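Local coordinates for protein uracil-DNA glycosylase (Nitratifractor salsuginis, PDB 5X3G) that belongs to the uracil-DNA glycosylase family, built round a four-stranded parallel beta-sheet flanked by helices, at residues 92-106 with 109-121. Residues are numbered along the deposited sequence; the frame is centred on the assembly and turned at random.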
ATOM      1  N   PHE A  92      -1.223  -1.875   2.805  1.00 22.95           N
ATOM      2  CA  PHE A  92      -0.316  -2.187   3.906  1.00 22.68           C
ATOM      3  C   PHE A  92      -0.466  -1.256   5.107  1.00 33.78           C
ATOM      4  O   PHE A  92      -0.275  -1.693   6.246  1.00 40.63           O
ATOM      5  CB  PHE A  92       1.137  -2.178   3.419  1.00 27.68           C
ATOM      6  CG  PHE A  92       2.054  -3.022   4.252  1.00 25.54           C
ATOM      7  CD1 PHE A  92       1.646  -4.270   4.690  1.00 30.05           C
ATOM      8  CD2 PHE A  92       3.320  -2.577   4.591  1.00 33.27           C
ATOM      9  CE1 PHE A  92       2.478  -5.057   5.454  1.00 35.80           C
ATOM     10  CE2 PHE A  92       4.159  -3.360   5.359  1.00 24.11           C
ATOM     11  CZ  PHE A  92       3.737  -4.604   5.790  1.00 27.75           C
ATOM     12  N   ILE A  93      -0.801   0.013   4.884  1.00 26.87           N
ATOM     13  CA  ILE A  93      -0.884   0.980   5.975  1.00 26.02           C
ATOM     14  C   ILE A  93      -2.223   0.824   6.684  1.00 29.40           C
ATOM     15  O   ILE A  93      -3.282   1.082   6.101  1.00 35.68           O
ATOM     16  CB  ILE A  93      -0.702   2.415   5.465  1.00 26.32           C
ATOM     17  CG1 ILE A  93       0.600   2.542   4.682  1.00 26.82           C
ATOM     18  CG2 ILE A  93      -0.690   3.386   6.630  1.00 22.18           C
ATOM     19  CD1 ILE A  93       1.841   2.224   5.490  1.00 28.57           C
ATOM     20  N   ASP A  94      -2.177   0.431   7.953  1.00 27.66           N
ATOM     21  CA  ASP A  94      -3.382   0.232   8.748  1.00 28.48           C
ATOM     22  C   ASP A  94      -3.711   1.519   9.496  1.00 30.37           C
ATOM     23  O   ASP A  94      -2.944   1.957  10.361  1.00 28.37           O
ATOM     24  CB  ASP A  94      -3.199  -0.932   9.723  1.00 27.86           C
ATOM     25  CG  ASP A  94      -4.502  -1.361  10.375  1.00 32.65           C
ATOM     26  OD1 ASP A  94      -5.285  -0.486  10.795  1.00 29.98           O
ATOM     27  OD2 ASP A  94      -4.750  -2.582  10.468  1.00 30.11           O
ATOM     28  N   GLY A  95      -4.864   2.107   9.179  1.00 28.66           N
ATOM     29  CA  GLY A  95      -5.288   3.362   9.771  1.00 31.90           C
ATOM     30  C   GLY A  95      -5.590   3.302  11.256  1.00 30.19           C
ATOM     31  O   GLY A  95      -5.764   4.360  11.870  1.00 35.23           O
ATOM     32  N   ARG A  96      -5.677   2.105  11.844  1.00 27.06           N
ATOM     33  CA  ARG A  96      -5.819   2.019  13.295  1.00 31.30           C
ATOM     34  C   ARG A  96      -4.553   2.462  14.008  1.00 35.83           C
ATOM     35  O   ARG A  96      -4.624   3.023  15.107  1.00 33.97           O
ATOM     36  CB  ARG A  96      -6.163   0.594  13.731  1.00 38.29           C
ATOM     37  CG  ARG A  96      -7.604   0.203  13.539  1.00 44.93           C
ATOM     38  CD  ARG A  96      -7.891  -1.161  14.143  1.00 50.77           C
ATOM     39  NE  ARG A  96      -7.623  -1.177  15.577  1.00 51.64           N
ATOM     40  CZ  ARG A  96      -8.478  -0.758  16.505  1.00 46.82           C
ATOM     41  NH1 ARG A  96      -9.666  -0.288  16.152  1.00 54.17           N
ATOM     42  NH2 ARG A  96      -8.146  -0.810  17.788  1.00 57.44           N
ATOM     43  N   VAL A  97      -3.395   2.212  13.409  1.00 23.84           N
ATOM     44  CA  VAL A  97      -2.123   2.496  14.056  1.00 27.06           C
ATOM     45  C   VAL A  97      -1.828   3.983  13.943  1.00 34.71           C
ATOM     46  O   VAL A  97      -1.906   4.567  12.856  1.00 27.76           O
ATOM     47  CB  VAL A  97      -0.994   1.664  13.429  1.00 29.13           C
ATOM     48  CG1 VAL A  97       0.299   1.894  14.184  1.00 30.60           C
ATOM     49  CG2 VAL A  97      -1.359   0.185  13.409  1.00 26.38           C
ATOM     50  N   ARG A  98      -1.494   4.601  15.072  1.00 30.00           N
ATOM     51  CA  ARG A  98      -1.001   5.968  15.072  1.00 22.94           C
ATOM     52  C   ARG A  98       0.428   5.978  15.595  1.00 28.33           C
ATOM     53  O   ARG A  98       1.379   6.067  14.811  1.00 27.38           O
ATOM     54  CB  ARG A  98      -1.915   6.869  15.903  1.00 36.87           C
ATOM     55  CG  ARG A  98      -3.216   7.210  15.191  1.00 32.65           C
ATOM     56  CD  ARG A  98      -4.142   8.026  16.067  1.00 31.71           C
ATOM     57  NE  ARG A  98      -4.610   7.260  17.218  1.00 41.34           N
ATOM     58  CZ  ARG A  98      -5.520   7.695  18.081  1.00 44.02           C
ATOM     59  NH1 ARG A  98      -6.067   8.893  17.918  1.00 39.33           N
ATOM     60  NH2 ARG A  98      -5.889   6.934  19.101  1.00 35.49           N
ATOM     61  N   GLU A  99       0.592   5.859  16.910  1.00 27.78           N
ATOM     62  CA  GLU A  99       1.925   5.783  17.487  1.00 33.29           C
ATOM     63  C   GLU A  99       2.560   4.432  17.179  1.00 29.48           C
ATOM     64  O   GLU A  99       1.910   3.386  17.269  1.00 31.57           O
ATOM     65  CB  GLU A  99       1.874   6.007  19.000  1.00 31.91           C
ATOM     66  CG  GLU A  99       1.530   7.435  19.431  1.00 32.93           C
ATOM     67  CD  GLU A  99       0.099   7.820  19.113  1.00 30.17           C
ATOM     68  OE1 GLU A  99      -0.795   6.960  19.265  1.00 39.01           O
ATOM     69  OE2 GLU A  99      -0.135   8.977  18.705  1.00 44.73           O
ATOM     70  N   ILE A 100       3.840   4.460  16.808  1.00 28.19           N
ATOM     71  CA  ILE A 100       4.546   3.222  16.493  1.00 26.03           C
ATOM     72  C   ILE A 100       5.043   2.544  17.762  1.00 32.84           C
ATOM     73  O   ILE A 100       4.928   1.323  17.914  1.00 28.39           O
ATOM     74  CB  ILE A 100       5.704   3.501  15.517  1.00 29.25           C
ATOM     75  CG1 ILE A 100       5.177   4.077  14.200  1.00 30.93           C
ATOM     76  CG2 ILE A 100       6.516   2.232  15.268  1.00 20.83           C
ATOM     77  CD1 ILE A 100       4.275   3.135  13.435  1.00 31.54           C
ATOM     78  N   PHE A 101       5.593   3.319  18.690  1.00 31.90           N
ATOM     79  CA  PHE A 101       6.251   2.788  19.871  1.00 28.97           C
ATOM     80  C   PHE A 101       5.468   3.130  21.133  1.00 27.70           C
ATOM     81  O   PHE A 101       4.576   3.984  21.144  1.00 34.12           O
ATOM     82  CB  PHE A 101       7.684   3.323  19.979  1.00 27.90           C
ATOM     83  CG  PHE A 101       8.563   2.935  18.824  1.00 28.46           C
ATOM     84  CD1 PHE A 101       9.115   1.668  18.751  1.00 32.27           C
ATOM     85  CD2 PHE A 101       8.833   3.836  17.808  1.00 26.15           C
ATOM     86  CE1 PHE A 101       9.922   1.306  17.686  1.00 28.53           C
ATOM     87  CE2 PHE A 101       9.639   3.479  16.740  1.00 25.05           C
ATOM     88  CZ  PHE A 101      10.185   2.212  16.681  1.00 30.15           C
ATOM     89  N   SER A 102       5.823   2.433  22.204  1.00 26.80           N
ATOM     90  CA  SER A 102       5.301   2.668  23.542  1.00 30.38           C
ATOM     91  C   SER A 102       6.472   2.579  24.512  1.00 35.01           C
ATOM     92  O   SER A 102       7.565   2.158  24.112  1.00 33.62           O
ATOM     93  CB  SER A 102       4.213   1.647  23.885  1.00 28.18           C
ATOM     94  OG  SER A 102       4.782   0.417  24.300  1.00 46.78           O
ATOM     95  N   PRO A 103       6.305   2.977  25.778  1.00 35.87           N
ATOM     96  CA  PRO A 103       7.380   2.733  26.754  1.00 33.14           C
ATOM     97  C   PRO A 103       7.749   1.268  26.866  1.00 34.89           C
ATOM     98  O   PRO A 103       8.850   0.938  27.324  1.00 34.75           O
ATOM     99  CB  PRO A 103       6.780   3.261  28.064  1.00 34.44           C
ATOM    100  CG  PRO A 103       5.838   4.322  27.628  1.00 27.99           C
ATOM    101  CD  PRO A 103       5.231   3.812  26.346  1.00 35.11           C
ATOM    102  N   ARG A 104       6.859   0.382  26.423  1.00 39.65           N
ATOM    103  CA  ARG A 104       7.017  -1.047  26.656  1.00 43.98           C
ATOM    104  C   ARG A 104       7.644  -1.742  25.454  1.00 45.58           C
ATOM    105  O   ARG A 104       8.060  -2.903  25.546  1.00 46.73           O
ATOM    106  CB  ARG A 104       5.648  -1.631  26.984  1.00 56.50           C
ATOM    107  CG  ARG A 104       5.020  -0.985  28.208  1.00 64.82           C
ATOM    108  CD  ARG A 104       3.561  -0.623  27.975  1.00 58.87           C
ATOM    109  NE  ARG A 104       2.712  -1.775  27.699  1.00 70.95           N
ATOM    110  CZ  ARG A 104       1.931  -1.887  26.629  1.00 75.32           C
ATOM    111  NH1 ARG A 104       1.183  -2.969  26.465  1.00 81.23           N
ATOM    112  NH2 ARG A 104       1.895  -0.917  25.725  1.00 74.22           N
ATOM    113  N   GLY A 105       7.726  -1.045  24.324  1.00 38.78           N
ATOM    114  CA  GLY A 105       8.233  -1.614  23.091  1.00 34.02           C
ATOM    115  C   GLY A 105       7.482  -1.053  21.904  1.00 33.73           C
ATOM    116  O   GLY A 105       7.471   0.162  21.692  1.00 29.59           O
ATOM    117  N   LEU A 106       6.840  -1.922  21.129  1.00 34.98           N
ATOM    118  CA  LEU A 106       5.920  -1.471  20.096  1.00 30.05           C
ATOM    119  C   LEU A 106       4.551  -1.191  20.706  1.00 38.48           C
ATOM    120  O   LEU A 106       4.163  -1.791  21.714  1.00 32.53           O
ATOM    121  CB  LEU A 106       5.795  -2.517  18.989  1.00 37.96           C
ATOM    122  CG  LEU A 106       7.082  -2.888  18.248  1.00 38.47           C
ATOM    123  CD1 LEU A 106       6.887  -4.175  17.464  1.00 29.30           C
ATOM    124  CD2 LEU A 106       7.529  -1.761  17.330  1.00 34.65           C
ATOM    125  N   GLU A 109      -1.401  -1.089  18.944  1.00 36.61           N
ATOM    126  CA  GLU A 109      -1.975  -1.190  17.606  1.00 31.96           C
ATOM    127  C   GLU A 109      -0.982  -1.772  16.607  1.00 28.65           C
ATOM    128  O   GLU A 109      -1.390  -2.460  15.666  1.00 32.13           O
ATOM    129  CB  GLU A 109      -2.470   0.177  17.140  1.00 33.56           C
ATOM    130  CG  GLU A 109      -3.792   0.595  17.769  1.00 42.38           C
ATOM    131  CD  GLU A 109      -4.887  -0.441  17.589  1.00 50.03           C
ATOM    132  OE1 GLU A 109      -5.662  -0.657  18.546  1.00 57.82           O
ATOM    133  OE2 GLU A 109      -4.980  -1.037  16.494  1.00 40.53           O
ATOM    134  N   VAL A 110       0.315  -1.511  16.786  1.00 28.24           N
ATOM    135  CA  VAL A 110       1.316  -2.158  15.941  1.00 31.40           C
ATOM    136  C   VAL A 110       1.330  -3.657  16.205  1.00 33.09           C
ATOM    137  O   VAL A 110       1.344  -4.472  15.274  1.00 27.46           O
ATOM    138  CB  VAL A 110       2.706  -1.536  16.172  1.00 36.81           C
ATOM    139  CG1 VAL A 110       3.783  -2.374  15.498  1.00 27.45           C
ATOM    140  CG2 VAL A 110       2.748  -0.115  15.653  1.00 27.10           C
ATOM    141  N   ASN A 111       1.318  -4.042  17.483  1.00 28.03           N
ATOM    142  CA  ASN A 111       1.369  -5.457  17.834  1.00 33.74           C
ATOM    143  C   ASN A 111       0.144  -6.199  17.318  1.00 32.21           C
ATOM    144  O   ASN A 111       0.243  -7.359  16.905  1.00 32.35           O
ATOM    145  CB  ASN A 111       1.493  -5.627  19.349  1.00 32.91           C
ATOM    146  CG  ASN A 111       2.927  -5.526  19.835  1.00 40.82           C
ATOM    147  OD1 ASN A 111       3.178  -5.247  21.008  1.00 33.76           O
ATOM    148  ND2 ASN A 111       3.877  -5.752  18.934  1.00 27.97           N
ATOM    149  N   ARG A 112      -1.020  -5.545  17.335  1.00 28.91           N
ATOM    150  CA  ARG A 112      -2.229  -6.195  16.840  1.00 31.07           C
ATOM    151  C   ARG A 112      -2.136  -6.473  15.343  1.00 28.36           C
ATOM    152  O   ARG A 112      -2.582  -7.525  14.875  1.00 25.61           O
ATOM    153  CB  ARG A 112      -3.454  -5.335  17.158  1.00 30.18           C
ATOM    154  CG  ARG A 112      -4.754  -5.899  16.609  1.00 36.57           C
ATOM    155  CD  ARG A 112      -5.938  -4.967  16.828  1.00 49.92           C
ATOM    156  NE  ARG A 112      -6.338  -4.882  18.232  1.00 46.24           N
ATOM    157  CZ  ARG A 112      -7.478  -4.339  18.651  1.00 50.06           C
ATOM    158  NH1 ARG A 112      -8.338  -3.838  17.775  1.00 39.47           N
ATOM    159  NH2 ARG A 112      -7.759  -4.302  19.945  1.00 43.34           N
ATOM    160  N   ALA A 113      -1.548  -5.554  14.579  1.00 29.13           N
ATOM    161  CA  ALA A 113      -1.445  -5.680  13.123  1.00 25.84           C
ATOM    162  C   ALA A 113      -0.209  -6.508  12.789  1.00 34.69           C
ATOM    163  O   ALA A 113       0.886  -5.980  12.571  1.00 25.94           O
ATOM    164  CB  ALA A 113      -1.392  -4.307  12.464  1.00 29.87           C
ATOM    165  N   THR A 114      -0.415  -7.826  12.713  1.00 27.59           N
ATOM    166  CA  THR A 114       0.669  -8.799  12.593  1.00 29.59           C
ATOM    167  C   THR A 114       1.669  -8.423  11.504  1.00 28.77           C
ATOM    168  O   THR A 114       2.881  -8.354  11.745  1.00 23.64           O
ATOM    169  CB  THR A 114       0.073 -10.184  12.315  1.00 35.13           C
ATOM    170  OG1 THR A 114      -0.966 -10.455  13.263  1.00 36.47           O
ATOM    171  CG2 THR A 114       1.142 -11.261  12.421  1.00 34.49           C
ATOM    172  N   SER A 115       1.172  -8.184  10.292  1.00 28.34           N
ATOM    173  CA  SER A 115       2.070  -7.922   9.173  1.00 26.25           C
ATOM    174  C   SER A 115       2.916  -6.680   9.422  1.00 20.28           C
ATOM    175  O   SER A 115       4.131  -6.688   9.187  1.00 21.28           O
ATOM    176  CB  SER A 115       1.261  -7.783   7.885  1.00 21.95           C
ATOM    177  OG  SER A 115       0.691  -9.027   7.518  1.00 30.02           O
ATOM    178  N   LEU A 116       2.294  -5.608   9.916  1.00 25.14           N
ATOM    179  CA  LEU A 116       3.047  -4.391  10.199  1.00 27.86           C
ATOM    180  C   LEU A 116       4.002  -4.589  11.365  1.00 29.76           C
ATOM    181  O   LEU A 116       5.105  -4.034  11.365  1.00 21.20           O
ATOM    182  CB  LEU A 116       2.092  -3.233  10.474  1.00 24.97           C
ATOM    183  CG  LEU A 116       1.646  -2.514   9.201  1.00 39.31           C
ATOM    184  CD1 LEU A 116       0.318  -1.805   9.408  1.00 38.56           C
ATOM    185  CD2 LEU A 116       2.726  -1.541   8.739  1.00 32.98           C
ATOM    186  N   ARG A 117       3.591  -5.362  12.374  1.00 31.33           N
ATOM    187  CA  ARG A 117       4.491  -5.713  13.468  1.00 31.62           C
ATOM    188  C   ARG A 117       5.780  -6.327  12.932  1.00 24.66           C
ATOM    189  O   ARG A 117       6.887  -5.836  13.205  1.00 27.66           O
ATOM    190  CB  ARG A 117       3.785  -6.679  14.426  1.00 29.68           C
ATOM    191  CG  ARG A 117       4.615  -7.117  15.624  1.00 36.51           C
ATOM    192  CD  ARG A 117       3.835  -8.052  16.551  1.00 28.55           C
ATOM    193  NE  ARG A 117       3.702  -9.405  16.012  1.00 31.79           N
ATOM    194  CZ  ARG A 117       2.545 -10.044  15.849  1.00 29.56           C
ATOM    195  NH1 ARG A 117       1.404  -9.462  16.190  1.00 41.58           N
ATOM    196  NH2 ARG A 117       2.532 -11.273  15.355  1.00 37.35           N
ATOM    197  N   ASN A 118       5.648  -7.386  12.131  1.00 21.62           N
ATOM    198  CA  ASN A 118       6.833  -8.076  11.636  1.00 26.10           C
ATOM    199  C   ASN A 118       7.617  -7.221  10.649  1.00 23.35           C
ATOM    200  O   ASN A 118       8.850  -7.301  10.610  1.00 23.78           O
ATOM    201  CB  ASN A 118       6.438  -9.410  11.007  1.00 29.99           C
ATOM    202  CG  ASN A 118       5.916 -10.404  12.030  1.00 31.79           C
ATOM    203  OD1 ASN A 118       6.346 -10.405  13.184  1.00 33.75           O
ATOM    204  ND2 ASN A 118       4.988 -11.258  11.610  1.00 23.73           N
ATOM    205  N   PHE A 119       6.932  -6.392   9.855  1.00 25.47           N
ATOM    206  CA  PHE A 119       7.639  -5.516   8.924  1.00 19.06           C
ATOM    207  C   PHE A 119       8.466  -4.479   9.669  1.00 23.37           C
ATOM    208  O   PHE A 119       9.589  -4.163   9.263  1.00 21.30           O
ATOM    209  CB  PHE A 119       6.650  -4.825   7.982  1.00 25.57           C
ATOM    210  CG  PHE A 119       7.310  -3.949   6.949  1.00 24.75           C
ATOM    211  CD1 PHE A 119       7.670  -4.471   5.720  1.00 25.16           C
ATOM    212  CD2 PHE A 119       7.567  -2.610   7.198  1.00 17.91           C
ATOM    213  CE1 PHE A 119       8.280  -3.678   4.763  1.00 20.65           C
ATOM    214  CE2 PHE A 119       8.178  -1.815   6.242  1.00 24.04           C
ATOM    215  CZ  PHE A 119       8.533  -2.351   5.025  1.00 27.19           C
ATOM    216  N   ILE A 120       7.924  -3.938  10.760  1.00 25.13           N
ATOM    217  CA  ILE A 120       8.643  -2.925  11.523  1.00 19.99           C
ATOM    218  C   ILE A 120       9.830  -3.542  12.249  1.00 28.42           C
ATOM    219  O   ILE A 120      10.922  -2.958  12.286  1.00 21.91           O
ATOM    220  CB  ILE A 120       7.685  -2.214  12.496  1.00 20.00           C
ATOM    221  CG1 ILE A 120       6.696  -1.331  11.726  1.00 19.88           C
ATOM    222  CG2 ILE A 120       8.470  -1.400  13.512  1.00 15.72           C
ATOM    223  CD1 ILE A 120       5.581  -0.784  12.587  1.00 25.94           C
ATOM    224  N   LYS A 121       9.647  -4.731  12.832  1.00 22.03           N
ATOM    225  CA  LYS A 121      10.797  -5.434  13.398  1.00 27.24           C
ATOM    226  C   LYS A 121      11.855  -5.711  12.332  1.00 26.26           C
ATOM    227  O   LYS A 121      13.057  -5.552  12.584  1.00 31.30           O
ATOM    228  CB  LYS A 121      10.351  -6.738  14.059  1.00 22.73           C
ATOM    229  CG  LYS A 121       9.565  -6.555  15.342  1.00 24.02           C
ATOM    230  CD  LYS A 121       9.181  -7.902  15.926  1.00 34.41           C
ATOM    231  CE  LYS A 121       8.297  -7.748  17.145  1.00 26.98           C
ATOM    232  NZ  LYS A 121       7.957  -9.077  17.728  1.00 31.55           N
TER
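The Phe92 ring turns its edge to the face of Phe119 in a T-shaped stack, the rings nearly perpendicular and their centroids 5.2 Å apart. Phe92 CE2 lies 3.6 Å from Phe119 CG. Leu116 CD2 rests over one face of Phe92 near its rim, while Ser115 CB and Phe119 CB border its edge. Phenylalanine suits this place because a flat ring can offer its edge to one neighbour and a face to another; it reaches Phe119 because its CG stands anti to the backbone N (chi1 -155°). A second T-shaped pair, Phe119 with Phe246, extends the aromatic cluster.

At the helix 108-112 end of the contact, Arg96 of the turn has Glu109 at its guanidinium edge and Arg112 over one face. NE and NH2 each take one carboxylate oxygen: NE meets OE2 of Glu109 at 2.8 Å and NH2 meets OE1 of Glu109 at 2.6 Å. The planes stand 64° apart, so both donors come in from above the carboxylate plane and the bonds are bent. The guanidinium of Arg112 lies almost parallel to that of Arg96, at 9°, with one face over Glu109 OE1; gathered round this carboxylate, the two cations are probably eased by its charge. With several N-H donors, arginine can serve two acids at once, and Arg96 NH1 forms a salt bridge with Glu85. Asp94 OD1 accepts from Arg96 N, closing an Asx turn, and also bonds Ser86 OG, while OD2 bridges to Arg83.

Between these ends, branched aliphatics suit the buried interior. Val110 fits CG2 tightly against Val97 CG1 (3.5 Å) and lays CG1 against Leu106 CB. Leu106 CD2 packs against Ile120 CG2 at 3.9 Å, and Ile120 CD1 meets Ile100 CG2.

Apolar packing thus seats loop and hairpin on both helices, and the marginal salt bridge probably contributes to holding the Asp94-Val97 turn against helix 108-112.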